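Local coordinates for protein CopN (Chlamydia pneumoniae, PDB 4NRH) that probably acts as a gatekeeper of type III secretion, binding a chaperone to direct the secretion of translocators, at residues Y150-M155 and T197-F202; L185-R190 and S277-S282; Q112-Q117 and S159-K164. All blocks are in the same frame, centred on the assembly; numbering follows the deposited sequence.

Interaction 1: residues Y150-M155 and T197-F202; sequences YTYQDM and TSYDYF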
loop_
_atom_site.group_PDB
_atom_site.type_symbol
_atom_site.label_atom_id
_atom_site.label_comp_id
_atom_site.label_asym_id
_atom_site.label_seq_id
_atom_site.Cartn_x
_atom_site.Cartn_y
_atom_site.Cartn_z
ATOM N N TYR A 150 9.936 18.080 -4.182
ATOM C CA TYR A 150 8.563 18.237 -4.652
ATOM C C TYR A 150 7.602 18.765 -3.596
ATOM O O TYR A 150 7.822 18.605 -2.395
ATOM C CB TYR A 150 8.029 16.901 -5.174
ATOM C CG TYR A 150 8.874 16.279 -6.257
ATOM C CD1 TYR A 150 8.792 16.725 -7.568
ATOM C CD2 TYR A 150 9.752 15.242 -5.970
ATOM C CE1 TYR A 150 9.564 16.159 -8.566
ATOM C CE2 TYR A 150 10.528 14.668 -6.960
ATOM C CZ TYR A 150 10.430 15.132 -8.256
ATOM O OH TYR A 150 11.199 14.566 -9.246
ATOM N N THR A 151 6.531 19.399 -4.064
ATOM C CA THR A 151 5.401 19.715 -3.205
ATOM C C THR A 151 4.712 18.405 -2.847
ATOM O O THR A 151 4.842 17.415 -3.567
ATOM C CB THR A 151 4.401 20.662 -3.886
ATOM O OG1 THR A 151 3.885 20.041 -5.071
ATOM C CG2 THR A 151 5.073 21.980 -4.255
ATOM N N TYR A 152 3.975 18.398 -1.743
ATOM C CA TYR A 152 3.300 17.187 -1.292
ATOM C C TYR A 152 2.231 16.704 -2.274
ATOM O O TYR A 152 2.067 15.500 -2.461
ATOM C CB TYR A 152 2.699 17.405 0.099
ATOM C CG TYR A 152 3.753 17.422 1.183
ATOM C CD1 TYR A 152 4.263 16.236 1.696
ATOM C CD2 TYR A 152 4.257 18.619 1.678
ATOM C CE1 TYR A 152 5.234 16.239 2.676
ATOM C CE2 TYR A 152 5.231 18.632 2.663
ATOM C CZ TYR A 152 5.714 17.438 3.157
ATOM O OH TYR A 152 6.681 17.439 4.135
ATOM N N GLN A 153 1.509 17.630 -2.899
ATOM C CA GLN A 153 0.479 17.243 -3.861
ATOM C C GLN A 153 1.086 16.617 -5.118
ATOM O O GLN A 153 0.458 15.777 -5.765
ATOM C CB GLN A 153 -0.402 18.435 -4.247
ATOM C CG GLN A 153 0.329 19.598 -4.892
ATOM C CD GLN A 153 -0.623 20.679 -5.366
ATOM O OE1 GLN A 153 -1.494 20.432 -6.200
ATOM N NE2 GLN A 153 -0.466 21.883 -4.833
ATOM N N ASP A 154 2.304 17.024 -5.464
ATOM C CA ASP A 154 3.004 16.441 -6.605
ATOM C C ASP A 154 3.553 15.054 -6.289
ATOM O O ASP A 154 3.734 14.237 -7.189
ATOM C CB ASP A 154 4.144 17.354 -7.067
ATOM C CG ASP A 154 3.654 18.522 -7.900
ATOM O OD1 ASP A 154 2.470 18.513 -8.298
ATOM O OD2 ASP A 154 4.454 19.445 -8.162
ATOM N N MET A 155 3.811 14.794 -5.010
ATOM C CA MET A 155 4.432 13.540 -4.587
ATOM C C MET A 155 3.594 12.315 -4.943
ATOM O O MET A 155 4.137 11.247 -5.225
ATOM C CB MET A 155 4.692 13.556 -3.081
ATOM C CG MET A 155 5.776 14.522 -2.642
ATOM S SD MET A 155 6.127 14.393 -0.879
ATOM C CE MET A 155 7.000 15.929 -0.596
ATOM N N THR A 197 -0.952 10.008 2.307
ATOM C CA THR A 197 -2.368 10.253 2.569
ATOM C C THR A 197 -2.565 11.085 3.833
ATOM O O THR A 197 -3.482 11.903 3.909
ATOM C CB THR A 197 -3.160 8.939 2.706
ATOM O OG1 THR A 197 -2.702 8.220 3.859
ATOM C CG2 THR A 197 -2.981 8.073 1.467
ATOM N N SER A 198 -1.703 10.869 4.822
ATOM C CA SER A 198 -1.758 11.633 6.063
ATOM C C SER A 198 -1.409 13.096 5.821
ATOM O O SER A 198 -2.137 13.992 6.245
ATOM C CB SER A 198 -0.812 11.040 7.106
ATOM O OG SER A 198 -1.146 9.696 7.391
ATOM N N TYR A 199 -0.288 13.329 5.144
ATOM C CA TYR A 199 0.133 14.681 4.797
ATOM C C TYR A 199 -0.943 15.388 3.983
ATOM O O TYR A 199 -1.221 16.565 4.198
ATOM C CB TYR A 199 1.455 14.661 4.028
ATOM C CG TYR A 199 2.661 14.365 4.892
ATOM C CD1 TYR A 199 3.054 13.058 5.151
ATOM C CD2 TYR A 199 3.406 15.395 5.452
ATOM C CE1 TYR A 199 4.157 12.786 5.941
ATOM C CE2 TYR A 199 4.510 15.134 6.240
ATOM C CZ TYR A 199 4.880 13.829 6.482
ATOM O OH TYR A 199 5.979 13.570 7.269
ATOM N N ASP A 200 -1.547 14.658 3.051
ATOM C CA ASP A 200 -2.631 15.195 2.237
ATOM C C ASP A 200 -3.828 15.559 3.107
ATOM O O ASP A 200 -4.449 16.607 2.920
ATOM C CB ASP A 200 -3.046 14.189 1.160
ATOM C CG ASP A 200 -4.240 14.661 0.348
ATOM O OD1 ASP A 200 -5.389 14.441 0.791
ATOM O OD2 ASP A 200 -4.031 15.252 -0.732
ATOM N N TYR A 201 -4.147 14.684 4.055
ATOM C CA TYR A 201 -5.274 14.903 4.951
ATOM C C TYR A 201 -5.063 16.127 5.837
ATOM O O TYR A 201 -5.925 17.000 5.916
ATOM C CB TYR A 201 -5.512 13.665 5.820
ATOM C CG TYR A 201 -6.646 13.820 6.809
ATOM C CD1 TYR A 201 -7.964 13.875 6.376
ATOM C CD2 TYR A 201 -6.399 13.915 8.172
ATOM C CE1 TYR A 201 -9.004 14.018 7.272
ATOM C CE2 TYR A 201 -7.434 14.057 9.077
ATOM C CZ TYR A 201 -8.735 14.108 8.620
ATOM O OH TYR A 201 -9.773 14.250 9.510
ATOM N N PHE A 202 -3.907 16.196 6.487
ATOM C CA PHE A 202 -3.621 17.284 7.417
ATOM C C PHE A 202 -3.416 18.628 6.721
ATOM O O PHE A 202 -3.766 19.668 7.273
ATOM C CB PHE A 202 -2.399 16.938 8.270
ATOM C CG PHE A 202 -2.639 15.810 9.232
ATOM C CD1 PHE A 202 -3.695 15.862 10.128
ATOM C CD2 PHE A 202 -1.819 14.697 9.237
ATOM C CE1 PHE A 202 -3.925 14.826 11.013
ATOM C CE2 PHE A 202 -2.042 13.659 10.118
ATOM C CZ PHE A 202 -3.096 13.723 11.008
#
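Tyr-152 and Tyr-199 each start with a CB that heads toward the other helix, and with CG anti to the carbonyl carbon (chi1 -74° in each) the rings come side by side. The second torsions then turn the two planes until they lie within 9° of each other. Although nearly parallel, the rings are slid apart: their centroids are 4.9 Å distant and overlap is slight. The closest approach is that of CE1 of Tyr-152 to CD2 of Tyr-199, at 3.4 Å, where the rings pass each other obliquely. Farther out, the hydroxyl OH of Tyr-152 lies 3.8 Å from CE2 of Tyr-199, so the contact runs along the ring from CD1 to the phenol oxygen. It is mainly a contact between carbon atoms, with 115 Å² buried over both segments.

One face of the Tyr-152 ring is covered within its own segment by the methyl CE of Met-155, 3.6 Å above the plane and offset toward the rim. Helix 152-172 starts just after Thr-151, its N-cap residue, whose OG1 accepts a weak capping bond from Asp-154 N at 3.4 Å. Tyr-152 thus projects from the first turn of helix 152-172, whereas Tyr-199 belongs to the interior of helix 179-215.

The tyrosine pair bridges these two consecutive helices. Helix 226-237 closes in as well, through Phe-226, edge-to-face with Tyr-152, and Glu-231, which touches Tyr-199, while Leu-143 and Gln-147 of helix 139-149 pack against Tyr-199.

Interaction 2: residues L185-R190 and S277-S282; sequences LMTETR and SSRLFS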
loop_
_atom_site.group_PDB
_atom_site.type_symbol
_atom_site.label_atom_id
_atom_site.label_comp_id
_atom_site.label_asym_id
_atom_site.label_seq_id
_atom_site.Cartn_x
_atom_site.Cartn_y
_atom_site.Cartn_z
ATOM N N LEU A 185 11.334 -2.565 -3.130
ATOM C CA LEU A 185 11.199 -1.157 -3.488
ATOM C C LEU A 185 9.735 -0.772 -3.690
ATOM O O LEU A 185 9.301 0.298 -3.261
ATOM C CB LEU A 185 12.007 -0.849 -4.751
ATOM C CG LEU A 185 13.109 0.210 -4.656
ATOM C CD1 LEU A 185 13.340 0.650 -3.220
ATOM C CD2 LEU A 185 14.400 -0.316 -5.266
ATOM N N MET A 186 8.980 -1.648 -4.346
ATOM C CA MET A 186 7.562 -1.404 -4.588
ATOM C C MET A 186 6.787 -1.419 -3.275
ATOM O O MET A 186 5.870 -0.623 -3.082
ATOM C CB MET A 186 6.991 -2.438 -5.562
ATOM C CG MET A 186 7.548 -2.320 -6.976
ATOM S SD MET A 186 6.864 -3.517 -8.138
ATOM C CE MET A 186 5.283 -2.764 -8.510
ATOM N N THR A 187 7.157 -2.333 -2.381
ATOM C CA THR A 187 6.543 -2.407 -1.060
ATOM C C THR A 187 6.775 -1.115 -0.280
ATOM O O THR A 187 5.847 -0.561 0.312
ATOM C CB THR A 187 7.092 -3.599 -0.247
ATOM O OG1 THR A 187 6.732 -4.829 -0.892
ATOM C CG2 THR A 187 6.525 -3.592 1.166
ATOM N N GLU A 188 8.017 -0.641 -0.288
ATOM C CA GLU A 188 8.379 0.597 0.395
ATOM C C GLU A 188 7.687 1.809 -0.220
ATOM O O GLU A 188 7.299 2.738 0.489
ATOM C CB GLU A 188 9.898 0.799 0.376
ATOM C CG GLU A 188 10.681 -0.214 1.204
ATOM C CD GLU A 188 10.271 -0.228 2.669
ATOM O OE1 GLU A 188 9.838 0.825 3.184
ATOM O OE2 GLU A 188 10.384 -1.296 3.306
ATOM N N THR A 189 7.533 1.795 -1.541
ATOM C CA THR A 189 6.886 2.897 -2.241
ATOM C C THR A 189 5.385 2.904 -1.956
ATOM O O THR A 189 4.769 3.966 -1.852
ATOM C CB THR A 189 7.130 2.822 -3.762
ATOM O OG1 THR A 189 8.539 2.806 -4.020
ATOM C CG2 THR A 189 6.506 4.016 -4.470
ATOM N N ARG A 190 4.800 1.716 -1.824
ATOM C CA ARG A 190 3.405 1.599 -1.409
ATOM C C ARG A 190 3.218 2.161 -0.002
ATOM O O ARG A 190 2.215 2.811 0.288
ATOM C CB ARG A 190 2.933 0.142 -1.471
ATOM C CG ARG A 190 2.717 -0.378 -2.883
ATOM C CD ARG A 190 2.162 -1.793 -2.872
ATOM N NE ARG A 190 1.779 -2.237 -4.209
ATOM C CZ ARG A 190 2.442 -3.151 -4.912
ATOM N NH1 ARG A 190 3.525 -3.724 -4.404
ATOM N NH2 ARG A 190 2.020 -3.491 -6.123
ATOM N N SER A 277 -4.899 6.069 4.937
ATOM C CA SER A 277 -4.738 4.726 4.390
ATOM C C SER A 277 -4.688 3.638 5.459
ATOM O O SER A 277 -4.051 3.802 6.499
ATOM C CB SER A 277 -3.475 4.656 3.534
ATOM O OG SER A 277 -3.230 3.328 3.100
ATOM N N SER A 278 -5.372 2.530 5.188
ATOM C CA SER A 278 -5.381 1.379 6.084
ATOM C C SER A 278 -3.990 0.764 6.201
ATOM O O SER A 278 -3.667 0.113 7.195
ATOM C CB SER A 278 -6.379 0.329 5.594
ATOM O OG SER A 278 -5.916 -0.312 4.417
ATOM N N ARG A 279 -3.174 0.975 5.174
ATOM C CA ARG A 279 -1.818 0.437 5.123
ATOM C C ARG A 279 -0.915 1.051 6.195
ATOM O O ARG A 279 0.117 0.483 6.548
ATOM C CB ARG A 279 -1.222 0.663 3.732
ATOM C CG ARG A 279 0.020 -0.156 3.437
ATOM C CD ARG A 279 0.503 0.087 2.018
ATOM N NE ARG A 279 1.747 -0.621 1.736
ATOM C CZ ARG A 279 1.809 -1.871 1.294
ATOM N NH1 ARG A 279 0.693 -2.559 1.085
ATOM N NH2 ARG A 279 2.985 -2.436 1.062
ATOM N N LEU A 280 -1.312 2.213 6.707
ATOM C CA LEU A 280 -0.576 2.891 7.773
ATOM C C LEU A 280 -0.471 2.056 9.046
ATOM O O LEU A 280 0.447 2.242 9.844
ATOM C CB LEU A 280 -1.240 4.227 8.106
ATOM C CG LEU A 280 -1.072 5.367 7.108
ATOM C CD1 LEU A 280 -1.767 6.604 7.638
ATOM C CD2 LEU A 280 0.401 5.639 6.860
ATOM N N PHE A 281 -1.414 1.138 9.232
ATOM C CA PHE A 281 -1.478 0.352 10.458
ATOM C C PHE A 281 -1.070 -1.099 10.213
ATOM O O PHE A 281 -1.650 -1.786 9.373
ATOM C CB PHE A 281 -2.888 0.418 11.053
ATOM C CG PHE A 281 -3.386 1.823 11.268
ATOM C CD1 PHE A 281 -4.036 2.505 10.252
ATOM C CD2 PHE A 281 -3.191 2.463 12.480
ATOM C CE1 PHE A 281 -4.490 3.797 10.444
ATOM C CE2 PHE A 281 -3.644 3.755 12.678
ATOM C CZ PHE A 281 -4.293 4.422 11.657
ATOM N N SER A 282 -0.064 -1.553 10.955
ATOM C CA SER A 282 0.467 -2.902 10.797
ATOM C C SER A 282 -0.412 -3.961 11.457
ATOM O O SER A 282 -0.234 -5.156 11.220
ATOM C CB SER A 282 1.884 -2.980 11.369
ATOM O OG SER A 282 1.906 -2.558 12.721
HETATM O O HOH W 1 4.028 -4.690 -1.273
#
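Arg-190 and Arg-279 meet by van der Waals packing. CB of Arg-190 sits over one face of the Arg-279 guanidinium, 3.2 Å above its plane and offset toward the rim, with NE of Arg-279 3.5 Å from that CB. The extended chain of Arg-279 carries its head group across to the helix, and the two guanidinium planes are 53° apart. At the edge of the same group, NH2 of Arg-279 comes 3.7 Å from CG2 of Thr-187.

Water supplies the polar link. It lies 2.7 Å from Thr-187 OG1, which is also hydrogen-bonded to Gln-183 O one turn earlier in the helix, and accepts weak bonds from Arg-190 NH1 and Arg-279 NH2.

The charges are met chiefly by the bound chaperone SycD: its Asp-24 forms a salt bridge with Arg-190 and its Asp-29 one with Arg-279, which would offset the like charges. Within CopN, Asn-191 accepts from Arg-279 NE.

A side-chain-to-backbone bond shapes the loop: Ser-277 OG accepts from Arg-279 N at 3.1 Å, an ST turn.

The contact joins helix 179-215 to the loop between helices 259-272 and 284-301. Helix 152-172 packs against Leu-185, Met-186 and Thr-189, and helix 226-237 against Phe-281.

Interaction 3: residues Q112-Q117 and S159-K164; sequences QEYADQ and SSFLMK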
loop_
_atom_site.group_PDB
_atom_site.type_symbol
_atom_site.label_atom_id
_atom_site.label_comp_id
_atom_site.label_asym_id
_atom_site.label_seq_id
_atom_site.Cartn_x
_atom_site.Cartn_y
_atom_site.Cartn_z
ATOM N N GLN A 112 7.624 10.773 -19.871
ATOM C CA GLN A 112 7.049 11.887 -20.618
ATOM C C GLN A 112 5.572 12.090 -20.295
ATOM O O GLN A 112 5.107 13.223 -20.183
ATOM C CB GLN A 112 7.234 11.669 -22.121
ATOM C CG GLN A 112 8.674 11.807 -22.584
ATOM C CD GLN A 112 8.875 11.352 -24.015
ATOM O OE1 GLN A 112 7.913 11.135 -24.751
ATOM N NE2 GLN A 112 10.132 11.206 -24.418
ATOM N N GLU A 113 4.837 10.993 -20.149
ATOM C CA GLU A 113 3.412 11.074 -19.850
ATOM C C GLU A 113 3.162 11.635 -18.451
ATOM O O GLU A 113 2.247 12.432 -18.247
ATOM C CB GLU A 113 2.751 9.701 -19.992
ATOM C CG GLU A 113 1.242 9.735 -19.805
ATOM C CD GLU A 113 0.582 8.391 -20.048
ATOM O OE1 GLU A 113 1.305 7.378 -20.154
ATOM O OE2 GLU A 113 -0.664 8.349 -20.132
ATOM N N TYR A 114 3.979 11.217 -17.489
ATOM C CA TYR A 114 3.839 11.686 -16.113
ATOM C C TYR A 114 4.360 13.111 -15.930
ATOM O O TYR A 114 3.796 13.884 -15.157
ATOM C CB TYR A 114 4.553 10.737 -15.147
ATOM C CG TYR A 114 3.748 9.501 -14.809
ATOM C CD1 TYR A 114 3.684 8.427 -15.687
ATOM C CD2 TYR A 114 3.042 9.414 -13.617
ATOM C CE1 TYR A 114 2.947 7.298 -15.383
ATOM C CE2 TYR A 114 2.302 8.290 -13.303
ATOM C CZ TYR A 114 2.257 7.235 -14.190
ATOM O OH TYR A 114 1.521 6.115 -13.883
ATOM N N ALA A 115 5.436 13.456 -16.634
ATOM C CA ALA A 115 5.994 14.806 -16.560
ATOM C C ALA A 115 5.022 15.840 -17.118
ATOM O O ALA A 115 5.057 17.008 -16.732
ATOM C CB ALA A 115 7.319 14.881 -17.298
ATOM N N ASP A 116 4.162 15.402 -18.034
ATOM C CA ASP A 116 3.152 16.273 -18.626
ATOM C C ASP A 116 2.152 16.771 -17.583
ATOM O O ASP A 116 1.439 17.747 -17.815
ATOM C CB ASP A 116 2.413 15.546 -19.753
ATOM C CG ASP A 116 3.218 15.488 -21.038
ATOM O OD1 ASP A 116 4.142 16.312 -21.203
ATOM O OD2 ASP A 116 2.924 14.618 -21.885
ATOM N N GLN A 117 2.105 16.095 -16.439
ATOM C CA GLN A 117 1.171 16.444 -15.376
ATOM C C GLN A 117 1.856 17.231 -14.260
ATOM O O GLN A 117 1.203 17.691 -13.325
ATOM C CB GLN A 117 0.530 15.180 -14.797
ATOM C CG GLN A 117 -0.118 14.275 -15.832
ATOM C CD GLN A 117 -1.291 14.934 -16.530
ATOM O OE1 GLN A 117 -2.104 15.608 -15.898
ATOM N NE2 GLN A 117 -1.386 14.739 -17.840
ATOM N N SER A 159 5.015 9.361 -7.022
ATOM C CA SER A 159 5.018 8.019 -6.452
ATOM C C SER A 159 4.418 7.010 -7.428
ATOM O O SER A 159 4.887 5.876 -7.529
ATOM C CB SER A 159 4.250 7.991 -5.129
ATOM O OG SER A 159 2.863 8.186 -5.343
ATOM N N SER A 160 3.378 7.430 -8.142
ATOM C CA SER A 160 2.737 6.579 -9.137
ATOM C C SER A 160 3.668 6.316 -10.320
ATOM O O SER A 160 3.684 5.216 -10.872
ATOM C CB SER A 160 1.431 7.209 -9.625
ATOM O OG SER A 160 0.485 7.295 -8.574
ATOM N N PHE A 161 4.430 7.333 -10.710
ATOM C CA PHE A 161 5.430 7.176 -11.762
ATOM C C PHE A 161 6.471 6.136 -11.365
ATOM O O PHE A 161 6.873 5.305 -12.179
ATOM C CB PHE A 161 6.117 8.506 -12.075
ATOM C CG PHE A 161 7.387 8.353 -12.861
ATOM C CD1 PHE A 161 7.349 7.950 -14.186
ATOM C CD2 PHE A 161 8.617 8.602 -12.277
ATOM C CE1 PHE A 161 8.515 7.801 -14.913
ATOM C CE2 PHE A 161 9.787 8.455 -12.999
ATOM C CZ PHE A 161 9.735 8.055 -14.319
ATOM N N LEU A 162 6.905 6.199 -10.110
ATOM C CA LEU A 162 7.895 5.269 -9.583
ATOM C C LEU A 162 7.369 3.837 -9.621
ATOM O O LEU A 162 8.089 2.913 -9.998
ATOM C CB LEU A 162 8.281 5.651 -8.154
ATOM C CG LEU A 162 9.069 6.952 -7.987
ATOM C CD1 LEU A 162 9.405 7.193 -6.521
ATOM C CD2 LEU A 162 10.332 6.937 -8.836
ATOM N N MET A 163 6.109 3.666 -9.229
ATOM C CA MET A 163 5.464 2.356 -9.241
ATOM C C MET A 163 5.328 1.823 -10.663
ATOM O O MET A 163 5.543 0.636 -10.914
ATOM C CB MET A 163 4.088 2.426 -8.579
ATOM C CG MET A 163 4.129 2.696 -7.086
ATOM S SD MET A 163 4.806 1.308 -6.155
ATOM C CE MET A 163 3.579 0.047 -6.491
ATOM N N LYS A 164 4.967 2.707 -11.587
ATOM C CA LYS A 164 4.801 2.333 -12.987
ATOM C C LYS A 164 6.130 1.880 -13.588
ATOM O O LYS A 164 6.188 0.890 -14.319
ATOM C CB LYS A 164 4.225 3.503 -13.787
ATOM C CG LYS A 164 4.204 3.284 -15.292
ATOM C CD LYS A 164 3.175 2.237 -15.683
ATOM C CE LYS A 164 3.117 2.055 -17.191
ATOM N NZ LYS A 164 2.103 1.040 -17.587
#
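Tyr-114 lies against Phe-161 from its first side-chain atom onward, CB being 4.1 Å from Phe-161 CB. With CG anti to the carbonyl carbon (chi1 -81°), the ring is brought onto the backbone of helix 152-172. CG meets Phe-161 CB and CD1, and CD1 of the tyrosine also reaches CD1 of the phenylalanine. On the other branch CD2 makes the closest apolar side-chain contact, 3.6 Å from Phe-161 CB. CE2 reaches farther, to the backbone N of Phe-161 at 3.5 Å, with Ser-160 CB at 3.9 Å. CZ remains near Phe-161 CA, and OH ends 3.8 Å from CB of Lys-164 and near Ser-160 O.

Phe-161 CA therefore stands over a face of the tyrosine ring: it is 3.9 Å from the centroid and 19° off the normal, which identifies a CH-pi contact. The rings of Tyr-114 and Phe-161 are inclined at 56° and meet obliquely, as neither a stack nor an edge-to-face pair. Phe-161 has CG anti to its N, which lays its ring beside the root of Tyr-114, while Lys-164 crosses the tyrosine at about a right angle and leads its amine away. Leu-125 of helix 122-133 touches both aromatic side chains.

The chemistry is dispersive for the most part. Tyr-114 gives one face to CA and CB of Phe-161, while its outer end meets Ser-160 and Lys-164. With 194 Å² buried between the segments, the tyrosine supplying about half of it, this is consistent with a junction of helices 108-115 and 152-172 held mainly by dispersion and close fit.

In the fold
From the N terminus, helix 108-115 is the first partner: interaction 3 closes a loop of 41 intervening residues when helix 152-172 returns to it. Interaction 1 opens within that loop, at 150-155, and closes at 197-202, so the two cross; both use helix 152-172. Interaction 2 opens at 185-190, inside the span of interaction 1, and closes at 277-282 after 86 residues, crossing it in turn. Interactions 3 and 2 are in series, yet Met-163 packs on Thr-189 and Arg-190. Interactions 1 and 2 share helix 179-215 and touch where Thr-197 meets Ser-277. Together they connect the HrpJ-like region with the third helical domain through two consecutive helices.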